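Local atomic coordinates of enhancer of mRNA-decapping protein 3 (Homo sapiens, PDB entry 2VC8), a protein that binds single-stranded RNA and promotes mRNA decapping and degradation, its LSm domain, the part modelled here, probably serving DCP1A binding and P-body targeting. Residues Ser34-Leu39 with Thr55-Asp60; Gly9-Ile14 with Gln24-Ala29; Ile14-Ser19 with Gly59-Leu64. All blocks are in the same frame, centred on the assembly; numbering follows the deposited sequence.

Contact 1. Residues Ser34-Leu39 with Thr55-Asp60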
ATOM      1  N   SER A  34     -13.721   1.130   6.255  1.00 33.12           N
ATOM      2  CA  SER A  34     -13.780   0.193   5.131  0.50 26.85           C
ATOM      3  C   SER A  34     -12.617  -0.815   5.174  1.00 21.16           C
ATOM      4  O   SER A  34     -12.576  -1.757   4.391  1.00 26.88           O
ATOM      5  CB  SER A  34     -13.785   0.946   3.813  0.50 33.98           C
ATOM      6  OG  SER A  34     -14.961   1.735   3.699  0.50 36.18           O
ATOM      7  N   GLN A  35     -11.668  -0.613   6.074  1.00 20.62           N
ATOM      8  CA  GLN A  35     -10.553  -1.519   6.232  1.00 20.77           C
ATOM      9  C   GLN A  35      -9.723  -1.591   4.947  1.00 17.23           C
ATOM     10  O   GLN A  35      -9.446  -2.675   4.400  1.00 19.43           O
ATOM     11  CB  GLN A  35     -11.017  -2.904   6.690  1.00 22.01           C
ATOM     12  CG  GLN A  35     -11.671  -2.889   8.076  1.00 26.62           C
ATOM     13  CD  GLN A  35     -12.060  -4.281   8.613  1.00 27.57           C
ATOM     14  OE1 GLN A  35     -12.477  -5.157   7.873  1.00 39.92           O
ATOM     15  NE2 GLN A  35     -11.911  -4.459   9.907  1.00 36.61           N
ATOM     16  N   THR A  36      -9.301  -0.425   4.477  1.00 17.50           N
ATOM     17  CA  THR A  36      -8.495  -0.333   3.255  1.00 17.00           C
ATOM     18  C   THR A  36      -7.193   0.414   3.496  1.00 15.28           C
ATOM     19  O   THR A  36      -7.027   1.202   4.421  1.00 18.32           O
ATOM     20  CB  THR A  36      -9.272   0.346   2.111  1.00 17.39           C
ATOM     21  OG1 THR A  36      -9.496   1.684   2.453  1.00 19.78           O
ATOM     22  CG2 THR A  36     -10.620  -0.316   1.818  1.00 19.70           C
ATOM     23  N   ILE A  37      -6.315   0.196   2.560  1.00 15.61           N
ATOM     24  CA  ILE A  37      -5.036   0.856   2.529  0.50 17.02           C
ATOM     25  C   ILE A  37      -4.733   1.312   1.088  1.00 14.27           C
ATOM     26  O   ILE A  37      -4.979   0.561   0.121  1.00 15.49           O
ATOM     27  CB  ILE A  37      -4.007  -0.071   3.117  0.50 17.07           C
ATOM     28  CG1 ILE A  37      -2.651   0.615   3.260  0.50 18.08           C
ATOM     29  CG2 ILE A  37      -3.963  -1.376   2.316  0.50 20.63           C
ATOM     30  CD1 ILE A  37      -1.665  -0.237   4.038  0.50 20.27           C
ATOM     31  N   SER A  38      -4.308   2.564   0.957  1.00 14.96           N
ATOM     32  CA  SER A  38      -4.066   3.184  -0.379  1.00 14.61           C
ATOM     33  C   SER A  38      -2.615   3.424  -0.600  1.00 13.23           C
ATOM     34  O   SER A  38      -1.914   3.931   0.316  1.00 15.60           O
ATOM     35  CB  SER A  38      -4.817   4.513  -0.481  1.00 16.30           C
ATOM     36  OG  SER A  38      -6.226   4.345  -0.220  1.00 17.23           O
ATOM     37  N   LEU A  39      -2.137   3.080  -1.794  1.00 13.73           N
ATOM     38  CA  LEU A  39      -0.762   3.341  -2.226  1.00 13.89           C
ATOM     39  C   LEU A  39      -0.742   4.394  -3.320  1.00 14.60           C
ATOM     40  O   LEU A  39      -1.542   4.386  -4.222  1.00 15.77           O
ATOM     41  CB  LEU A  39      -0.100   2.090  -2.782  1.00 15.10           C
ATOM     42  CG  LEU A  39      -0.050   0.854  -1.873  1.00 14.18           C
ATOM     43  CD1 LEU A  39       0.731  -0.216  -2.559  1.00 16.07           C
ATOM     44  CD2 LEU A  39       0.453   1.206  -0.424  1.00 15.05           C
ATOM     45  N   THR A  55      -6.227   1.372  -4.138  1.00 15.13           N
ATOM     46  CA  THR A  55      -6.721   1.140  -2.807  1.00 14.23           C
ATOM     47  C   THR A  55      -7.132  -0.341  -2.669  1.00 13.05           C
ATOM     48  O   THR A  55      -7.883  -0.868  -3.509  1.00 14.46           O
ATOM     49  CB  THR A  55      -7.870   2.069  -2.486  1.00 14.77           C
ATOM     50  OG1 THR A  55      -7.350   3.436  -2.490  1.00 17.12           O
ATOM     51  CG2 THR A  55      -8.541   1.741  -1.172  1.00 17.40           C
ATOM     52  N   PHE A  56      -6.592  -0.967  -1.622  1.00 12.48           N
ATOM     53  CA  PHE A  56      -6.732  -2.400  -1.389  1.00 14.19           C
ATOM     54  C   PHE A  56      -7.504  -2.634  -0.120  1.00 14.96           C
ATOM     55  O   PHE A  56      -7.283  -1.940   0.854  1.00 16.15           O
ATOM     56  CB  PHE A  56      -5.331  -3.010  -1.226  1.00 16.39           C
ATOM     57  CG  PHE A  56      -4.390  -2.725  -2.376  1.00 20.12           C
ATOM     58  CD1 PHE A  56      -3.602  -1.563  -2.435  1.00 19.92           C
ATOM     59  CD2 PHE A  56      -4.321  -3.601  -3.382  1.00 22.73           C
ATOM     60  CE1 PHE A  56      -2.774  -1.350  -3.506  1.00 20.38           C
ATOM     61  CE2 PHE A  56      -3.479  -3.383  -4.487  1.00 20.12           C
ATOM     62  CZ  PHE A  56      -2.698  -2.268  -4.518  1.00 20.61           C
ATOM     63  N   ARG A  57      -8.345  -3.674  -0.089  1.00 14.71           N
ATOM     64  CA  ARG A  57      -8.922  -4.102   1.181  1.00 16.29           C
ATOM     65  C   ARG A  57      -7.911  -4.909   1.946  1.00 16.22           C
ATOM     66  O   ARG A  57      -7.296  -5.846   1.400  1.00 14.97           O
ATOM     67  CB  ARG A  57     -10.183  -4.912   0.942  1.00 18.28           C
ATOM     68  CG  ARG A  57     -11.316  -4.210   0.256  1.00 25.30           C
ATOM     69  CD  ARG A  57     -12.619  -5.087   0.218  1.00 33.23           C
ATOM     70  NE  ARG A  57     -12.364  -6.334  -0.508  1.00 45.94           N
ATOM     71  CZ  ARG A  57     -13.184  -7.384  -0.566  1.00 47.70           C
ATOM     72  NH1 ARG A  57     -14.375  -7.383   0.039  1.00 58.78           N
ATOM     73  NH2 ARG A  57     -12.818  -8.437  -1.267  1.00 49.68           N
ATOM     74  N   ALA A  58      -7.817  -4.648   3.243  1.00 16.67           N
ATOM     75  CA  ALA A  58      -6.855  -5.369   4.082  1.00 19.66           C
ATOM     76  C   ALA A  58      -7.092  -6.876   4.051  1.00 18.25           C
ATOM     77  O   ALA A  58      -6.154  -7.644   4.053  1.00 20.92           O
ATOM     78  CB  ALA A  58      -6.921  -4.880   5.525  1.00 22.66           C
ATOM     79  N   GLY A  59      -8.349  -7.247   3.902  1.00 19.99           N
ATOM     80  CA  GLY A  59      -8.754  -8.633   3.838  1.00 20.79           C
ATOM     81  C   GLY A  59      -8.355  -9.374   2.610  1.00 20.03           C
ATOM     82  O   GLY A  59      -8.458 -10.627   2.553  1.00 21.77           O
ATOM     83  N   ASP A  60      -7.890  -8.640   1.597  1.00 17.60           N
ATOM     84  CA  ASP A  60      -7.354  -9.239   0.391  1.00 15.95           C
ATOM     85  C   ASP A  60      -5.846  -9.421   0.377  1.00 16.44           C
ATOM     86  O   ASP A  60      -5.309  -9.930  -0.598  1.00 19.48           O
ATOM     87  CB  ASP A  60      -7.854  -8.530  -0.831  1.00 18.34           C
ATOM     88  CG  ASP A  60      -9.348  -8.617  -0.975  1.00 20.39           C
ATOM     89  OD1 ASP A  60      -9.918  -9.609  -0.523  1.00 23.90           O
ATOM     90  OD2 ASP A  60      -9.943  -7.722  -1.521  1.00 20.28           O
TER
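Ile37 and Phe56 face each other as a hydrogen-bonded pair where strands 36-39 and 53-57 of the curled, antiparallel Sm sheet run side by side. The backbone ladder is short. Phe56 N gives a nearly straight bond to Ile37 O at 2.8 Å, and Ile37 N returns one to Phe56 O. Ala58 N then bonds to Gln35 O, which continues the ladder into the 3-10 turn that follows the strand.

Apolar contact gathers on the face of Ile37 and Phe56. Phe56 CB lies 4.1 Å from Ile37 CG2, while the Leu39 and Phe56 side chains cross at about a right angle, Leu39 CD1 3.8 Å from Phe56 CE1. Ile37 O sits at the ring's edge. Tyr23 and Ile14 also pack on this ring, at the inner side of the sheet.

On the other face Thr36 meets Thr55 through methyl-to-CB contact, Thr55 CG2 to Thr36 CB at 3.6 Å. Beyond them, the Arg57 chain bends at chi3 and, through NE and NH2, grips Asp60 OD2 of the following turn in a side-on salt bridge. Ser38 OG, anti to its carbonyl carbon (chi1 -56°), reaches Thr55 OG1 in a 2.7 Å hydrogen bond.

Contact 2. Residues Gly9-Ile14 with Gln24-Ala29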
ATOM      1  N   GLY A   9       2.098   6.550   5.647  1.00 18.53           N
ATOM      2  CA  GLY A   9       3.420   7.127   5.391  1.00 17.17           C
ATOM      3  C   GLY A   9       4.557   6.105   5.232  1.00 17.84           C
ATOM      4  O   GLY A   9       5.687   6.453   4.872  1.00 18.22           O
ATOM      5  N   SER A  10       4.296   4.867   5.595  1.00 16.36           N
ATOM      6  CA  SER A  10       5.274   3.822   5.323  0.50 15.68           C
ATOM      7  C   SER A  10       5.404   3.577   3.833  1.00 12.98           C
ATOM      8  O   SER A  10       4.566   4.031   3.023  1.00 16.06           O
ATOM      9  CB  SER A  10       4.886   2.548   6.027  0.50 15.31           C
ATOM     10  OG  SER A  10       3.672   2.104   5.494  0.50 15.45           O
ATOM     11  N   ILE A  11       6.465   2.900   3.456  1.00 13.31           N
ATOM     12  CA  ILE A  11       6.515   2.321   2.124  0.50 14.07           C
ATOM     13  C   ILE A  11       6.408   0.808   2.299  1.00 13.69           C
ATOM     14  O   ILE A  11       7.081   0.235   3.121  1.00 13.40           O
ATOM     15  CB  ILE A  11       7.829   2.650   1.352  0.50 13.27           C
ATOM     16  CG1 ILE A  11       8.161   4.178   1.352  0.50 15.69           C
ATOM     17  CG2 ILE A  11       7.773   2.122  -0.086  0.50 14.03           C
ATOM     18  CD1 ILE A  11       9.474   4.534   0.635  0.50 22.81           C
ATOM     19  N   VAL A  12       5.507   0.216   1.538  1.00 12.89           N
ATOM     20  CA  VAL A  12       5.138  -1.196   1.738  1.00 12.44           C
ATOM     21  C   VAL A  12       5.117  -1.960   0.426  1.00 12.18           C
ATOM     22  O   VAL A  12       5.008  -1.381  -0.641  1.00 13.81           O
ATOM     23  CB  VAL A  12       3.770  -1.360   2.449  1.00 12.28           C
ATOM     24  CG1 VAL A  12       3.791  -0.668   3.789  1.00 14.13           C
ATOM     25  CG2 VAL A  12       2.617  -0.913   1.581  1.00 14.22           C
ATOM     26  N   SER A  13       5.181  -3.269   0.544  1.00 13.13           N
ATOM     27  CA  SER A  13       4.908  -4.186  -0.528  1.00 13.40           C
ATOM     28  C   SER A  13       3.672  -4.973  -0.071  1.00 11.22           C
ATOM     29  O   SER A  13       3.700  -5.531   1.003  1.00 18.57           O
ATOM     30  CB  SER A  13       6.077  -5.131  -0.716  1.00 19.29           C
ATOM     31  OG  SER A  13       5.775  -6.082  -1.700  1.00 21.19           O
ATOM     32  N   ILE A  14       2.551  -4.953  -0.817  0.50 15.99           N
ATOM     33  CA  ILE A  14       1.252  -5.607  -0.488  0.50 12.01           C
ATOM     34  C   ILE A  14       1.048  -6.753  -1.533  0.50 13.29           C
ATOM     35  O   ILE A  14       0.921  -6.442  -2.716  0.50 11.89           O
ATOM     36  CB  ILE A  14       0.111  -4.571  -0.637  0.50 13.14           C
ATOM     37  CG1 ILE A  14       0.161  -3.517   0.485  0.50 14.72           C
ATOM     38  CG2 ILE A  14      -1.300  -5.211  -0.616  0.50 11.58           C
ATOM     39  CD1 ILE A  14      -0.886  -2.438   0.322  0.50 14.05           C
ATOM     40  N   GLN A  24       3.915  -2.255  -4.776  1.00 14.01           N
ATOM     41  CA  GLN A  24       4.774  -1.595  -3.827  1.00 13.98           C
ATOM     42  C   GLN A  24       4.599  -0.071  -3.926  1.00 13.51           C
ATOM     43  O   GLN A  24       4.433   0.460  -5.009  1.00 15.98           O
ATOM     44  CB  GLN A  24       6.248  -1.929  -4.051  1.00 18.66           C
ATOM     45  CG  GLN A  24       6.510  -3.411  -4.174  1.00 23.25           C
ATOM     46  CD  GLN A  24       7.960  -3.794  -4.006  1.00 34.58           C
ATOM     47  OE1 GLN A  24       8.852  -3.049  -4.382  1.00 40.56           O
ATOM     48  NE2 GLN A  24       8.194  -4.984  -3.476  1.00 47.52           N
ATOM     49  N   GLY A  25       4.580   0.613  -2.796  1.00 12.56           N
ATOM     50  CA  GLY A  25       4.414   2.056  -2.805  1.00 15.43           C
ATOM     51  C   GLY A  25       4.298   2.669  -1.465  1.00 14.22           C
ATOM     52  O   GLY A  25       4.197   1.986  -0.452  1.00 13.07           O
ATOM     53  N   ARG A  26       4.319   3.973  -1.432  1.00 15.96           N
ATOM     54  CA  ARG A  26       3.989   4.697  -0.243  1.00 12.67           C
ATOM     55  C   ARG A  26       2.519   4.626   0.156  1.00 14.02           C
ATOM     56  O   ARG A  26       1.649   4.847  -0.683  1.00 16.28           O
ATOM     57  CB  ARG A  26       4.421   6.144  -0.494  1.00 19.66           C
ATOM     58  CG  ARG A  26       4.053   7.072   0.650  1.00 23.67           C
ATOM     59  CD  ARG A  26       5.107   7.340   1.558  1.00 27.63           C
ATOM     60  NE  ARG A  26       6.248   7.971   0.897  1.00 37.46           N
ATOM     61  CZ  ARG A  26       7.447   8.006   1.458  1.00 34.14           C
ATOM     62  NH1 ARG A  26       7.666   7.463   2.656  1.00 34.44           N
ATOM     63  NH2 ARG A  26       8.450   8.545   0.815  1.00 29.33           N
ATOM     64  N   VAL A  27       2.260   4.385   1.433  1.00 14.89           N
ATOM     65  CA  VAL A  27       0.906   4.368   1.993  1.00 15.20           C
ATOM     66  C   VAL A  27       0.431   5.807   2.174  1.00 15.60           C
ATOM     67  O   VAL A  27       0.948   6.543   3.052  1.00 18.84           O
ATOM     68  CB  VAL A  27       0.798   3.588   3.316  1.00 15.98           C
ATOM     69  CG1 VAL A  27      -0.616   3.622   3.850  1.00 17.25           C
ATOM     70  CG2 VAL A  27       1.257   2.134   3.071  1.00 16.27           C
ATOM     71  N   SER A  28      -0.484   6.211   1.303  1.00 15.59           N
ATOM     72  CA  SER A  28      -1.033   7.556   1.313  1.00 17.62           C
ATOM     73  C   SER A  28      -2.275   7.700   2.114  1.00 18.61           C
ATOM     74  O   SER A  28      -2.675   8.817   2.420  1.00 20.42           O
ATOM     75  CB  SER A  28      -1.318   8.005  -0.108  1.00 21.73           C
ATOM     76  OG  SER A  28      -2.122   7.056  -0.794  1.00 25.33           O
ATOM     77  N   ALA A  29      -2.949   6.595   2.347  1.00 17.83           N
ATOM     78  CA  ALA A  29      -4.199   6.615   3.114  1.00 17.19           C
ATOM     79  C   ALA A  29      -4.499   5.296   3.759  1.00 18.90           C
ATOM     80  O   ALA A  29      -4.123   4.246   3.223  1.00 19.22           O
ATOM     81  CB  ALA A  29      -5.431   7.145   2.216  1.00 20.12           C
TER
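Ile11 lies over one face of the Arg26 guanidinium, with its CG1 3.6 Å from NH1 and displaced toward the rim of the group. At the edge, Gly9 O sits in the guanidinium plane and accepts a hydrogen bond from NH1 at 3.1 Å. The Arg26 chain bends at chi2 (98°) and chi3, with CD 3.5 Å from Gly9 O. The charged group thus rests on aliphatic carbon at the start of the neighbouring strand, while one N-H serves the carbonyl of Gly9. The carboxamide of Gln24 makes a smaller bridge on the same face, NE2 to Ser13 OG at 3.2 Å, with the hydroxyl tilted out of the amide plane.

The opposite face is apolar. Val12 CG2 packs on Val27 CG2 at 3.7 Å, and Leu39 touches both valines. Ser10 OG also touches Val27 CG2, but its hydrogen bond goes to Trp7 O.

Between the faces runs the backbone ladder. Val12 and Gly25 exchange two bonds, Val27 N bonds to Ser10 O at 2.8 Å, and Gly9 N closes the end on Val27 O. Gly9 has a positive phi (89°), a backbone shape that glycine adopts readily. Strand 22-31 bends along its length, and the N-to-C directions of the two short strand segments are 122° apart. This is the antiparallel hairpin of strands 11-15 and 22-31, with the long, strongly bent second strand that the Sm fold uses to curl its sheet.

Contact 3. Residues Ile14-Ser19 with Gly59-Leu64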
ATOM      1  N   ILE A  14       2.551  -4.953  -0.817  0.50 15.99           N
ATOM      2  CA  ILE A  14       1.252  -5.607  -0.488  0.50 12.01           C
ATOM      3  C   ILE A  14       1.048  -6.753  -1.533  0.50 13.29           C
ATOM      4  O   ILE A  14       0.921  -6.442  -2.716  0.50 11.89           O
ATOM      5  CB  ILE A  14       0.111  -4.571  -0.637  0.50 13.14           C
ATOM      6  CG1 ILE A  14       0.161  -3.517   0.485  0.50 14.72           C
ATOM      7  CG2 ILE A  14      -1.300  -5.211  -0.616  0.50 11.58           C
ATOM      8  CD1 ILE A  14      -0.886  -2.438   0.322  0.50 14.05           C
ATOM      9  N   ASN A  15       1.038  -8.042  -1.108  1.00 15.34           N
ATOM     10  CA  ASN A  15       0.750  -9.182  -1.951  1.00 16.45           C
ATOM     11  C   ASN A  15      -0.733  -9.435  -1.867  1.00 14.74           C
ATOM     12  O   ASN A  15      -1.242  -9.633  -0.793  1.00 16.07           O
ATOM     13  CB  ASN A  15       1.518 -10.389  -1.455  1.00 16.73           C
ATOM     14  CG  ASN A  15       1.538 -11.510  -2.440  1.00 20.83           C
ATOM     15  OD1 ASN A  15       0.620 -11.670  -3.264  1.00 20.72           O
ATOM     16  ND2 ASN A  15       2.581 -12.324  -2.347  1.00 26.87           N
ATOM     17  N   CYS A  16      -1.411  -9.420  -2.996  1.00 16.45           N
ATOM     18  CA  CYS A  16      -2.847  -9.626  -3.001  0.50 20.35           C
ATOM     19  C   CYS A  16      -3.220 -11.013  -3.490  1.00 22.30           C
ATOM     20  O   CYS A  16      -4.416 -11.308  -3.742  1.00 27.69           O
ATOM     21  CB  CYS A  16      -3.519  -8.514  -3.786  0.50 26.70           C
ATOM     22  SG  CYS A  16      -4.015  -7.162  -2.722  0.50 26.79           S
ATOM     23  N   GLY A  17      -2.245 -11.894  -3.547  1.00 22.60           N
ATOM     24  CA  GLY A  17      -2.531 -13.304  -3.899  1.00 24.77           C
ATOM     25  C   GLY A  17      -2.278 -13.567  -5.364  1.00 24.32           C
ATOM     26  O   GLY A  17      -1.927 -12.664  -6.123  1.00 24.73           O
ATOM     27  N   ASP A  18      -2.552 -14.803  -5.778  1.00 24.89           N
ATOM     28  CA  ASP A  18      -2.146 -15.265  -7.091  1.00 29.07           C
ATOM     29  C   ASP A  18      -2.692 -14.441  -8.208  1.00 24.98           C
ATOM     30  O   ASP A  18      -2.039 -14.315  -9.217  1.00 30.39           O
ATOM     31  CB  ASP A  18      -2.614 -16.708  -7.342  1.00 37.68           C
ATOM     32  CG  ASP A  18      -1.927 -17.701  -6.448  1.00 48.65           C
ATOM     33  OD1 ASP A  18      -0.742 -17.470  -6.125  1.00 56.17           O
ATOM     34  OD2 ASP A  18      -2.575 -18.713  -6.079  1.00 51.65           O
ATOM     35  N   SER A  19      -3.934 -13.974  -8.067  1.00 24.15           N
ATOM     36  CA  SER A  19      -4.606 -13.324  -9.199  0.50 25.11           C
ATOM     37  C   SER A  19      -4.172 -11.889  -9.511  1.00 31.06           C
ATOM     38  O   SER A  19      -4.152 -11.488 -10.670  1.00 42.96           O
ATOM     39  CB  SER A  19      -6.117 -13.372  -9.029  0.50 35.07           C
ATOM     40  OG  SER A  19      -6.606 -14.638  -9.422  0.50 33.41           O
ATOM     41  N   GLY A  59      -8.349  -7.247   3.902  1.00 19.99           N
ATOM     42  CA  GLY A  59      -8.754  -8.633   3.838  1.00 20.79           C
ATOM     43  C   GLY A  59      -8.355  -9.374   2.610  1.00 20.03           C
ATOM     44  O   GLY A  59      -8.458 -10.627   2.553  1.00 21.77           O
ATOM     45  N   ASP A  60      -7.890  -8.640   1.597  1.00 17.60           N
ATOM     46  CA  ASP A  60      -7.354  -9.239   0.391  1.00 15.95           C
ATOM     47  C   ASP A  60      -5.846  -9.421   0.377  1.00 16.44           C
ATOM     48  O   ASP A  60      -5.309  -9.930  -0.598  1.00 19.48           O
ATOM     49  CB  ASP A  60      -7.854  -8.530  -0.831  1.00 18.34           C
ATOM     50  CG  ASP A  60      -9.348  -8.617  -0.975  1.00 20.39           C
ATOM     51  OD1 ASP A  60      -9.918  -9.609  -0.523  1.00 23.90           O
ATOM     52  OD2 ASP A  60      -9.943  -7.722  -1.521  1.00 20.28           O
ATOM     53  N   ILE A  61      -5.161  -8.916   1.402  1.00 14.85           N
ATOM     54  CA  ILE A  61      -3.709  -8.927   1.430  1.00 13.30           C
ATOM     55  C   ILE A  61      -3.238 -10.204   2.088  1.00 14.54           C
ATOM     56  O   ILE A  61      -3.626 -10.489   3.202  1.00 18.33           O
ATOM     57  CB  ILE A  61      -3.222  -7.669   2.182  1.00 15.10           C
ATOM     58  CG1 ILE A  61      -3.683  -6.371   1.472  1.00 15.96           C
ATOM     59  CG2 ILE A  61      -1.751  -7.710   2.281  1.00 16.76           C
ATOM     60  CD1 ILE A  61      -3.381  -5.061   2.248  1.00 17.80           C
ATOM     61  N   THR A  62      -2.349 -10.916   1.421  1.00 14.86           N
ATOM     62  CA  THR A  62      -1.773 -12.115   1.992  1.00 15.30           C
ATOM     63  C   THR A  62      -0.488 -11.898   2.731  1.00 15.56           C
ATOM     64  O   THR A  62      -0.153 -12.590   3.677  1.00 17.85           O
ATOM     65  CB  THR A  62      -1.565 -13.191   0.910  1.00 16.50           C
ATOM     66  OG1 THR A  62      -0.555 -12.772  -0.030  1.00 18.86           O
ATOM     67  CG2 THR A  62      -2.871 -13.528   0.167  1.00 18.70           C
ATOM     68  N   GLU A  63       0.243 -10.819   2.398  1.00 14.29           N
ATOM     69  CA  GLU A  63       1.485 -10.429   3.068  1.00 14.65           C
ATOM     70  C   GLU A  63       1.699  -8.956   2.899  1.00 13.95           C
ATOM     71  O   GLU A  63       1.593  -8.419   1.777  1.00 14.24           O
ATOM     72  CB  GLU A  63       2.721 -11.141   2.550  1.00 18.34           C
ATOM     73  CG  GLU A  63       4.057 -10.780   3.302  1.00 19.25           C
ATOM     74  CD  GLU A  63       5.297 -11.416   2.737  1.00 22.02           C
ATOM     75  OE1 GLU A  63       5.210 -12.073   1.657  1.00 24.83           O
ATOM     76  OE2 GLU A  63       6.394 -11.240   3.359  1.00 21.09           O
ATOM     77  N   LEU A  64       2.077  -8.293   3.980  1.00 14.88           N
ATOM     78  CA  LEU A  64       2.438  -6.866   3.916  1.00 12.99           C
ATOM     79  C   LEU A  64       3.895  -6.812   4.368  1.00 13.77           C
ATOM     80  O   LEU A  64       4.226  -7.231   5.462  1.00 15.70           O
ATOM     81  CB  LEU A  64       1.547  -6.035   4.825  1.00 14.91           C
ATOM     82  CG  LEU A  64       1.777  -4.487   4.818  1.00 18.10           C
ATOM     83  CD1 LEU A  64       0.471  -3.802   5.205  1.00 26.96           C
ATOM     84  CD2 LEU A  64       2.939  -4.063   5.712  1.00 26.16           C
TER
HETATM   85  O   HOH W   1       4.876 -10.785  -0.787  1.00 26.19           O
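Asn15 O is gripped by Thr62 with two donors: the backbone N at 2.8 Å, and the hydroxyl OG1, whose bond at 3.3 Å is weak. Thr62 OG1 stands between its own backbone N and carbonyl carbon (chi1 67°), which brings it over the Asn15 side chain as well, 3.4 Å from CG. The CA of Ile61 adds a CA-H...O contact to the same oxygen. A step along, Asn15 N gives a nearly straight bond to Glu63 O at 3.0 Å.

The Asn15 carboxamide works in two directions. Its OD1 accepts from Gly17 N at 2.9 Å, closing an Asx turn that bends the chain just past the end of strand 11-15. Gly17, with its positive phi, suits this turn. The other end of the amide, ND2, donates to a water, and that water donates to Glu63 OE1 at 2.8 Å, so a single solvent molecule joins the two polar side chains on the outer surface.

Ile14 and Ile61 meet on the inner side. Ile14 CG2 packs on Ile61 CG1 at 3.4 Å, and Ile61 CD1 lies almost as near the same methyl. Cys16 takes a looser place beside them, its SG 4.3 Å from Ile61 CG1.

In the Sm sheet this pairing joins the end of strand 11-15 to the turn and loop leading into strand 63-66, parts of the chain far apart in sequence. Ile14 and Ile61 both lean on Ile37 of strand 36-39, and Cys16 touches Phe56 of strand 53-57.

In the fold
Contact 2 lies nearest the centre of the chain, contact 1 is partly buried farther out, and contact 3 is largely at the surface. Contacts 2 and 3 share strand 11-15 and Ile14, pairing it with strand 22-31 and strand 63-66 in turn; contact 1 joins through strand 36-39, whose Ser38 backbone hydrogen-bonds with those of Ser28 and Ala29. One apolar core links all three, since Ile37 and Leu39 of contact 1 reach residues of both other contacts. Their polar chemistry differs. A hydroxyl pair marks contact 1, an arginine bridging to a backbone carbonyl contact 2, and an Asx turn with a bridging water contact 3.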